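Local coordinates for protein putative nucleoside-diphosphate-sugar epimerase (Staphylococcus aureus subsp. aureus, PDB 3E48) that is of unknown function but probably binds NAD(P) and may act as a nucleoside-diphosphate-sugar epimerase, at residues M1-G7 and M66-I72; F28-R33 and V46-L51. All blocks are in the same frame, centred on the assembly; numbering follows the deposited sequence.

Contact 1: residues M1-G7 and M66-I72; sequences MNIMLTG and MDTVVFI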
HETATM    1  N   MSE B   1     -21.286  -2.340 -24.313  1.00 23.33           N
HETATM    2  CA  MSE B   1     -20.353  -2.148 -23.165  1.00 23.41           C
HETATM    3  C   MSE B   1     -19.214  -1.230 -23.596  1.00 10.82           C
HETATM    4  O   MSE B   1     -18.334  -1.626 -24.362  1.00 13.54           O
HETATM    5  CB  MSE B   1     -19.803  -3.503 -22.711  1.00 31.09           C
HETATM    6  CG  MSE B   1     -19.239  -3.520 -21.298  1.00 38.54           C
HETATM    7 SE   MSE B   1     -17.460  -2.781 -21.149  1.00 57.23          SE
HETATM    8  CE  MSE B   1     -16.469  -4.389 -21.575  1.00 38.89           C
ATOM      9  N   ASN B   2     -19.242   0.000 -23.100  1.00 11.10           N
ATOM     10  CA  ASN B   2     -18.227   0.979 -23.447  1.00  6.39           C
ATOM     11  C   ASN B   2     -16.978   0.851 -22.599  1.00  6.83           C
ATOM     12  O   ASN B   2     -17.025   0.952 -21.372  1.00  9.59           O
ATOM     13  CB  ASN B   2     -18.817   2.381 -23.336  1.00  8.07           C
ATOM     14  CG  ASN B   2     -19.996   2.573 -24.269  1.00  9.40           C
ATOM     15  OD1 ASN B   2     -19.870   2.400 -25.484  1.00  9.50           O
ATOM     16  ND2 ASN B   2     -21.148   2.911 -23.708  1.00  9.47           N
ATOM     17  N   ILE B   3     -15.858   0.634 -23.284  1.00  6.87           N
ATOM     18  CA  ILE B   3     -14.558   0.463 -22.653  1.00  8.51           C
ATOM     19  C   ILE B   3     -13.696   1.695 -22.872  1.00  9.83           C
ATOM     20  O   ILE B   3     -13.649   2.247 -23.971  1.00  9.27           O
ATOM     21  CB  ILE B   3     -13.806  -0.740 -23.252  1.00 12.99           C
ATOM     22  CG1 ILE B   3     -14.684  -1.988 -23.208  1.00 17.10           C
ATOM     23  CG2 ILE B   3     -12.514  -0.976 -22.484  1.00 15.90           C
ATOM     24  CD1 ILE B   3     -14.109  -3.152 -23.987  1.00 26.07           C
HETATM   25  N   MSE B   4     -13.006   2.110 -21.818  1.00  8.82           N
HETATM   26  CA  MSE B   4     -12.132   3.272 -21.874  1.00  6.88           C
HETATM   27  C   MSE B   4     -10.736   2.906 -21.372  1.00  8.15           C
HETATM   28  O   MSE B   4     -10.588   2.403 -20.262  1.00  8.02           O
HETATM   29  CB  MSE B   4     -12.713   4.392 -21.007  1.00 10.15           C
HETATM   30  CG  MSE B   4     -11.687   5.352 -20.447  1.00 20.18           C
HETATM   31 SE   MSE B   4     -10.966   6.544 -21.779  1.00 33.67          SE
HETATM   32  CE  MSE B   4     -12.602   7.450 -22.219  1.00 36.16           C
ATOM     33  N   LEU B   5      -9.724   3.145 -22.200  1.00  5.85           N
ATOM     34  CA  LEU B   5      -8.339   2.876 -21.825  1.00  4.71           C
ATOM     35  C   LEU B   5      -7.650   4.220 -21.597  1.00  6.41           C
ATOM     36  O   LEU B   5      -7.558   5.030 -22.523  1.00  7.76           O
ATOM     37  CB  LEU B   5      -7.609   2.130 -22.948  1.00  5.84           C
ATOM     38  CG  LEU B   5      -6.095   1.939 -22.722  1.00  9.44           C
ATOM     39  CD1 LEU B   5      -5.870   1.022 -21.523  1.00  5.91           C
ATOM     40  CD2 LEU B   5      -5.445   1.342 -23.971  1.00  8.70           C
ATOM     41  N   THR B   6      -7.182   4.479 -20.379  1.00  6.70           N
ATOM     42  CA  THR B   6      -6.499   5.747 -20.119  1.00  5.93           C
ATOM     43  C   THR B   6      -5.003   5.593 -20.374  1.00 10.55           C
ATOM     44  O   THR B   6      -4.460   4.494 -20.255  1.00 11.42           O
ATOM     45  CB  THR B   6      -6.714   6.247 -18.658  1.00  9.88           C
ATOM     46  OG1 THR B   6      -6.057   5.363 -17.742  1.00 11.67           O
ATOM     47  CG2 THR B   6      -8.203   6.311 -18.323  1.00 12.62           C
ATOM     48  N   GLY B   7      -4.342   6.694 -20.730  1.00 11.01           N
ATOM     49  CA  GLY B   7      -2.913   6.661 -21.003  1.00 12.42           C
ATOM     50  C   GLY B   7      -2.582   5.801 -22.209  1.00  9.48           C
ATOM     51  O   GLY B   7      -1.502   5.219 -22.298  1.00  7.89           O
HETATM   52  N   MSE B  66     -19.083   5.640 -19.819  1.00  7.60           N
HETATM   53  CA  MSE B  66     -18.210   4.468 -19.870  1.00  6.46           C
HETATM   54  C   MSE B  66     -18.654   3.393 -18.884  1.00  6.19           C
HETATM   55  O   MSE B  66     -19.204   3.697 -17.828  1.00  3.97           O
HETATM   56  CB  MSE B  66     -16.765   4.876 -19.571  1.00  3.50           C
HETATM   57  CG  MSE B  66     -16.204   5.918 -20.517  1.00  3.84           C
HETATM   58 SE   MSE B  66     -16.026   5.219 -22.329  1.00 13.28          SE
HETATM   59  CE  MSE B  66     -17.579   5.972 -23.026  1.00  5.33           C
ATOM     60  N   ASP B  67     -18.385   2.139 -19.229  1.00  6.59           N
ATOM     61  CA  ASP B  67     -18.773   1.014 -18.390  1.00  7.78           C
ATOM     62  C   ASP B  67     -17.583   0.338 -17.735  1.00  8.59           C
ATOM     63  O   ASP B  67     -17.663  -0.122 -16.594  1.00  8.30           O
ATOM     64  CB  ASP B  67     -19.551   0.010 -19.234  1.00  4.04           C
ATOM     65  CG  ASP B  67     -20.862   0.578 -19.729  1.00  7.56           C
ATOM     66  OD1 ASP B  67     -21.084   0.622 -20.961  1.00  9.97           O
ATOM     67  OD2 ASP B  67     -21.668   0.990 -18.868  1.00 10.00           O
ATOM     68  N   THR B  68     -16.483   0.280 -18.470  1.00  5.92           N
ATOM     69  CA  THR B  68     -15.268  -0.340 -17.980  1.00  7.40           C
ATOM     70  C   THR B  68     -14.096   0.569 -18.292  1.00  8.71           C
ATOM     71  O   THR B  68     -13.912   0.989 -19.437  1.00  8.16           O
ATOM     72  CB  THR B  68     -15.044  -1.705 -18.655  1.00 11.62           C
ATOM     73  OG1 THR B  68     -16.155  -2.560 -18.362  1.00 13.60           O
ATOM     74  CG2 THR B  68     -13.769  -2.356 -18.148  1.00 13.97           C
ATOM     75  N   VAL B  69     -13.326   0.884 -17.257  1.00  5.71           N
ATOM     76  CA  VAL B  69     -12.151   1.726 -17.392  1.00  5.22           C
ATOM     77  C   VAL B  69     -10.912   0.881 -17.121  1.00  6.05           C
ATOM     78  O   VAL B  69     -10.825   0.193 -16.100  1.00  7.48           O
ATOM     79  CB  VAL B  69     -12.180   2.906 -16.385  1.00  5.67           C
ATOM     80  CG1 VAL B  69     -10.838   3.637 -16.385  1.00  5.93           C
ATOM     81  CG2 VAL B  69     -13.301   3.872 -16.753  1.00  9.10           C
ATOM     82  N   VAL B  70      -9.978   0.915 -18.067  1.00  4.18           N
ATOM     83  CA  VAL B  70      -8.711   0.201 -17.948  1.00  6.03           C
ATOM     84  C   VAL B  70      -7.751   1.349 -17.671  1.00  7.72           C
ATOM     85  O   VAL B  70      -7.506   2.188 -18.538  1.00  7.42           O
ATOM     86  CB  VAL B  70      -8.343  -0.516 -19.261  1.00  6.17           C
ATOM     87  CG1 VAL B  70      -7.062  -1.319 -19.075  1.00  8.02           C
ATOM     88  CG2 VAL B  70      -9.486  -1.430 -19.686  1.00  7.13           C
ATOM     89  N   PHE B  71      -7.240   1.387 -16.442  1.00  6.34           N
ATOM     90  CA  PHE B  71      -6.363   2.457 -15.975  1.00  7.36           C
ATOM     91  C   PHE B  71      -4.885   2.116 -15.957  1.00  5.47           C
ATOM     92  O   PHE B  71      -4.475   1.141 -15.331  1.00  5.85           O
ATOM     93  CB  PHE B  71      -6.783   2.863 -14.560  1.00  5.18           C
ATOM     94  CG  PHE B  71      -6.104   4.097 -14.046  1.00  6.09           C
ATOM     95  CD1 PHE B  71      -6.556   5.355 -14.428  1.00  9.08           C
ATOM     96  CD2 PHE B  71      -5.012   4.007 -13.185  1.00  7.09           C
ATOM     97  CE1 PHE B  71      -5.933   6.513 -13.964  1.00  9.21           C
ATOM     98  CE2 PHE B  71      -4.377   5.162 -12.711  1.00  8.17           C
ATOM     99  CZ  PHE B  71      -4.842   6.419 -13.104  1.00  8.06           C
ATOM    100  N   ILE B  72      -4.093   2.930 -16.646  1.00  6.16           N
ATOM    101  CA  ILE B  72      -2.647   2.760 -16.679  1.00  4.05           C
ATOM    102  C   ILE B  72      -2.062   3.914 -15.872  1.00  6.02           C
ATOM    103  O   ILE B  72      -2.186   5.076 -16.259  1.00  7.97           O
ATOM    104  CB  ILE B  72      -2.104   2.828 -18.120  1.00  7.13           C
ATOM    105  CG1 ILE B  72      -2.709   1.688 -18.940  1.00  6.23           C
ATOM    106  CG2 ILE B  72      -0.577   2.748 -18.114  1.00  9.35           C
ATOM    107  CD1 ILE B  72      -2.297   1.693 -20.395  1.00 10.17           C
TER
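Leu-5 and Val-70 pack most closely among the apolar side chains that join residues 1-7 to 66-72. CD1 of Leu-5 reaches across to CG1 of Val-70 at 3.6 Å and also meets CD1 of Ile-72. Ile-3 lies beside Val-70, with CG2 of Ile-3 4.1 Å from CG2 of Val-70. Helix 11-22 covers this face, with Ile-16 touching both Leu-5 and Ile-72. On the other face SE of Met-66 rests on CB of Met-4 at 3.7 Å, the two bent selenomethionine chains crossing at a slant. The backbones form a parallel ladder, whose strand axes come within 4.7 Å, that pairs the first beta strand of the Rossmann fold with strand 68-71. Its bond from Val-70 N to Met-4 O is short (2.7 Å) and almost straight at 175°. Beyond the ladder, OG1 of Thr-6, held between its own backbone N and carbonyl carbon (chi1 67°), accepts a weak bond from Ile-72 N, but its stronger partner is the hydroxyl of Tyr-53, whose ring stacks on Phe-71. At the opposite end the chains open toward solvent and the pairing turns irregular. Asn-2 O takes both Asp-67 N and Thr-68 N, and Asn-2 N in turn donates to OD1 of Asp-67 (2.9 Å), which uses its anti lone pair. The selenium of exposed Met-1, also a selenomethionine, makes a close contact with OG1 of Thr-68 (3.1 Å).

Contact 2: residues F28-R33 and V46-L51; sequences FHIGVR and VSVRQL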
ATOM      1  N   PHE B  28     -14.620   0.923 -28.080  1.00  9.29           N
ATOM      2  CA  PHE B  28     -13.335   1.219 -27.459  1.00  9.16           C
ATOM      3  C   PHE B  28     -13.003   2.706 -27.504  1.00 10.38           C
ATOM      4  O   PHE B  28     -12.948   3.318 -28.575  1.00 11.29           O
ATOM      5  CB  PHE B  28     -12.234   0.415 -28.153  1.00  9.48           C
ATOM      6  CG  PHE B  28     -11.027   0.171 -27.297  1.00  8.63           C
ATOM      7  CD1 PHE B  28      -9.962   1.065 -27.295  1.00 12.75           C
ATOM      8  CD2 PHE B  28     -10.955  -0.961 -26.494  1.00 11.83           C
ATOM      9  CE1 PHE B  28      -8.836   0.834 -26.506  1.00 10.44           C
ATOM     10  CE2 PHE B  28      -9.838  -1.205 -25.698  1.00 14.66           C
ATOM     11  CZ  PHE B  28      -8.775  -0.303 -25.705  1.00 13.37           C
ATOM     12  N   HIS B  29     -12.776   3.277 -26.326  1.00  7.72           N
ATOM     13  CA  HIS B  29     -12.454   4.689 -26.202  1.00  6.03           C
ATOM     14  C   HIS B  29     -11.102   4.825 -25.528  1.00  7.25           C
ATOM     15  O   HIS B  29     -10.676   3.934 -24.796  1.00  6.34           O
ATOM     16  CB  HIS B  29     -13.481   5.404 -25.325  1.00  5.49           C
ATOM     17  CG  HIS B  29     -14.898   5.242 -25.780  1.00  5.90           C
ATOM     18  ND1 HIS B  29     -15.551   4.028 -25.766  1.00  6.01           N
ATOM     19  CD2 HIS B  29     -15.795   6.145 -26.239  1.00  8.01           C
ATOM     20  CE1 HIS B  29     -16.789   4.192 -26.196  1.00 10.84           C
ATOM     21  NE2 HIS B  29     -16.962   5.468 -26.490  1.00  8.91           N
ATOM     22  N   ILE B  30     -10.429   5.942 -25.776  1.00  7.93           N
ATOM     23  CA  ILE B  30      -9.146   6.186 -25.137  1.00  7.12           C
ATOM     24  C   ILE B  30      -9.158   7.572 -24.510  1.00  8.37           C
ATOM     25  O   ILE B  30      -9.815   8.488 -25.010  1.00  7.54           O
ATOM     26  CB  ILE B  30      -7.956   6.088 -26.129  1.00  5.20           C
ATOM     27  CG1 ILE B  30      -8.061   7.179 -27.196  1.00  7.74           C
ATOM     28  CG2 ILE B  30      -7.917   4.698 -26.752  1.00  9.24           C
ATOM     29  CD1 ILE B  30      -6.888   7.200 -28.156  1.00 15.22           C
ATOM     30  N   GLY B  31      -8.439   7.706 -23.400  1.00  8.48           N
ATOM     31  CA  GLY B  31      -8.352   8.977 -22.702  1.00  6.68           C
ATOM     32  C   GLY B  31      -6.896   9.390 -22.653  1.00 12.77           C
ATOM     33  O   GLY B  31      -6.090   8.743 -21.989  1.00 18.11           O
ATOM     34  N   VAL B  32      -6.561  10.467 -23.357  1.00  9.50           N
ATOM     35  CA  VAL B  32      -5.188  10.950 -23.423  1.00 10.86           C
ATOM     36  C   VAL B  32      -5.044  12.425 -23.063  1.00 12.16           C
ATOM     37  O   VAL B  32      -5.985  13.208 -23.201  1.00 10.52           O
ATOM     38  CB  VAL B  32      -4.619  10.753 -24.834  1.00 13.37           C
ATOM     39  CG1 VAL B  32      -4.521   9.271 -25.152  1.00 22.11           C
ATOM     40  CG2 VAL B  32      -5.512  11.455 -25.851  1.00 12.02           C
ATOM     41  N   ARG B  33      -3.850  12.805 -22.617  1.00 17.46           N
ATOM     42  CA  ARG B  33      -3.591  14.191 -22.245  1.00 17.68           C
ATOM     43  C   ARG B  33      -3.417  15.064 -23.484  1.00 17.38           C
ATOM     44  O   ARG B  33      -3.863  16.208 -23.513  1.00 15.94           O
ATOM     45  CB  ARG B  33      -2.344  14.271 -21.357  1.00 17.82           C
ATOM     46  CG  ARG B  33      -1.110  13.646 -21.966  1.00 32.38           C
ATOM     47  CD  ARG B  33       0.057  13.600 -20.983  1.00 38.95           C
ATOM     48  NE  ARG B  33       0.477  14.927 -20.540  1.00 45.09           N
ATOM     49  CZ  ARG B  33      -0.018  15.560 -19.481  1.00 47.99           C
ATOM     50  NH1 ARG B  33       0.428  16.769 -19.162  1.00 46.37           N
ATOM     51  NH2 ARG B  33      -0.946  14.981 -18.731  1.00 47.74           N
ATOM     52  N   VAL B  46     -11.121   4.016 -32.744  1.00  8.81           N
ATOM     53  CA  VAL B  46     -11.345   4.221 -31.320  1.00  9.10           C
ATOM     54  C   VAL B  46     -11.786   5.664 -31.142  1.00  9.05           C
ATOM     55  O   VAL B  46     -11.420   6.528 -31.938  1.00 10.08           O
ATOM     56  CB  VAL B  46     -10.060   3.975 -30.485  1.00 10.25           C
ATOM     57  CG1 VAL B  46      -9.635   2.521 -30.596  1.00 11.42           C
ATOM     58  CG2 VAL B  46      -8.941   4.897 -30.962  1.00 17.95           C
ATOM     59  N   SER B  47     -12.589   5.922 -30.117  1.00  8.23           N
ATOM     60  CA  SER B  47     -13.056   7.276 -29.851  1.00 11.43           C
ATOM     61  C   SER B  47     -12.058   7.899 -28.890  1.00 11.15           C
ATOM     62  O   SER B  47     -11.661   7.281 -27.908  1.00 11.09           O
ATOM     63  CB  SER B  47     -14.454   7.257 -29.236  1.00 10.34           C
ATOM     64  OG  SER B  47     -15.390   6.700 -30.149  1.00 18.73           O
ATOM     65  N   VAL B  48     -11.664   9.130 -29.186  1.00  9.20           N
ATOM     66  CA  VAL B  48     -10.671   9.846 -28.402  1.00  7.25           C
ATOM     67  C   VAL B  48     -11.218  10.963 -27.527  1.00  8.83           C
ATOM     68  O   VAL B  48     -11.943  11.837 -28.003  1.00  9.34           O
ATOM     69  CB  VAL B  48      -9.618  10.467 -29.339  1.00  9.96           C
ATOM     70  CG1 VAL B  48      -8.519  11.139 -28.534  1.00 10.26           C
ATOM     71  CG2 VAL B  48      -9.055   9.393 -30.262  1.00 11.46           C
ATOM     72  N   ARG B  49     -10.856  10.933 -26.248  1.00  6.96           N
ATOM     73  CA  ARG B  49     -11.263  11.966 -25.305  1.00  5.99           C
ATOM     74  C   ARG B  49     -10.001  12.485 -24.625  1.00  8.58           C
ATOM     75  O   ARG B  49      -9.041  11.737 -24.437  1.00  8.94           O
ATOM     76  CB  ARG B  49     -12.228  11.396 -24.262  1.00  5.60           C
ATOM     77  CG  ARG B  49     -13.581  11.009 -24.844  1.00  6.22           C
ATOM     78  CD  ARG B  49     -14.527  10.482 -23.783  1.00  9.20           C
ATOM     79  NE  ARG B  49     -15.865  10.266 -24.331  1.00 11.43           N
ATOM     80  CZ  ARG B  49     -16.880   9.749 -23.649  1.00 11.01           C
ATOM     81  NH1 ARG B  49     -16.715   9.386 -22.384  1.00  9.72           N
ATOM     82  NH2 ARG B  49     -18.061   9.598 -24.235  1.00 10.69           N
ATOM     83  N   GLN B  50      -9.998  13.769 -24.282  1.00  9.42           N
ATOM     84  CA  GLN B  50      -8.847  14.373 -23.621  1.00  8.21           C
ATOM     85  C   GLN B  50      -9.041  14.208 -22.121  1.00  9.00           C
ATOM     86  O   GLN B  50     -10.146  14.392 -21.608  1.00 11.16           O
ATOM     87  CB  GLN B  50      -8.733  15.860 -23.986  1.00 15.86           C
ATOM     88  CG  GLN B  50      -7.378  16.472 -23.627  1.00 14.52           C
ATOM     89  CD  GLN B  50      -7.138  17.816 -24.297  1.00 29.79           C
ATOM     90  OE1 GLN B  50      -7.314  17.958 -25.508  1.00 36.91           O
ATOM     91  NE2 GLN B  50      -6.714  18.803 -23.515  1.00 31.93           N
ATOM     92  N   LEU B  51      -7.963  13.868 -21.423  1.00  8.98           N
ATOM     93  CA  LEU B  51      -8.019  13.643 -19.987  1.00 10.43           C
ATOM     94  C   LEU B  51      -6.733  14.069 -19.279  1.00 10.19           C
ATOM     95  O   LEU B  51      -5.638  13.961 -19.832  1.00 17.38           O
ATOM     96  CB  LEU B  51      -8.280  12.155 -19.731  1.00 15.21           C
ATOM     97  CG  LEU B  51      -8.077  11.589 -18.326  1.00 26.41           C
ATOM     98  CD1 LEU B  51      -9.079  12.203 -17.369  1.00 24.73           C
ATOM     99  CD2 LEU B  51      -8.238  10.075 -18.371  1.00 30.73           C
TER
HETATM  100  O   HOH W   1     -15.229   3.581 -30.398  1.00 19.49           O
HETATM  101  O   HOH W   2      -4.843  17.571 -26.380  1.00 37.09           O
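The carbonyl oxygen of Phe-28 accepts two bonds, one from Ser-47 N across the strand pair, in the carbonyl plane at 3.0 Å, and one from a water that also bonds OG of Ser-47. Beside this pair the imidazole of His-29 lies against Ser-47, CD2 of His-29 being 3.5 Å from CB of Ser-47, while its ND1 bonds Ile-3 O in the neighbouring strand. Four more backbone bonds continue the parallel ladder between strands 28-32 and 47-50, whose axes diverge by 26°. Last comes Leu-51 N to Val-32 O; it is short (2.7 Å), yet the donor stands 51° above the carbonyl plane. This is the outer strand pair at one side of the parallel part of the Rossmann sheet, 28-32 lying between 3-6 and 47-50. On the face bearing Ile-30 and Val-32, valines line up with them. A chi1 of 64° swings CG1 of Ile-30 toward the partner strand, setting CD1 of Ile-30 3.7 Å from CG2 of Val-48. Val-46 lies alongside Phe-28, its CG1 3.6 Å from ring atom CD1, and helix 11-22 touches both through Ile-21 and Ala-20. The face bearing His-29 also carries Arg-49, a largely extended chain whose NH1 bonds the carbonyls of Ala-62 and Lys-64 around the end of helix 56-63. Gln-50 is exposed, and a water weakly bridges its OE1 to Arg-33 O.

Overall arrangement
Contacts 1 and 2 are adjoining pieces of one sheet, their centres about 9 Å apart on the same side of the chain's centre. Strands 3-6 and 28-32 are direct neighbours, so the order across this part runs 47-50, 28-32, 3-6, 68-71, all parallel. Along the chain contact 2 is nested within the loop that contact 1 closes: helix 11-22 leads from 3-6 to 28-32, and helix 56-63 from 47-50 to 68-71. The sheet continues beyond 68-71 into strand 100-106, whereas contact 2 ends at 47-50. Together they build the N-terminal half of the Rossmann sheet, the part that, in relatives, carries the dinucleotide at its C-terminal strand ends.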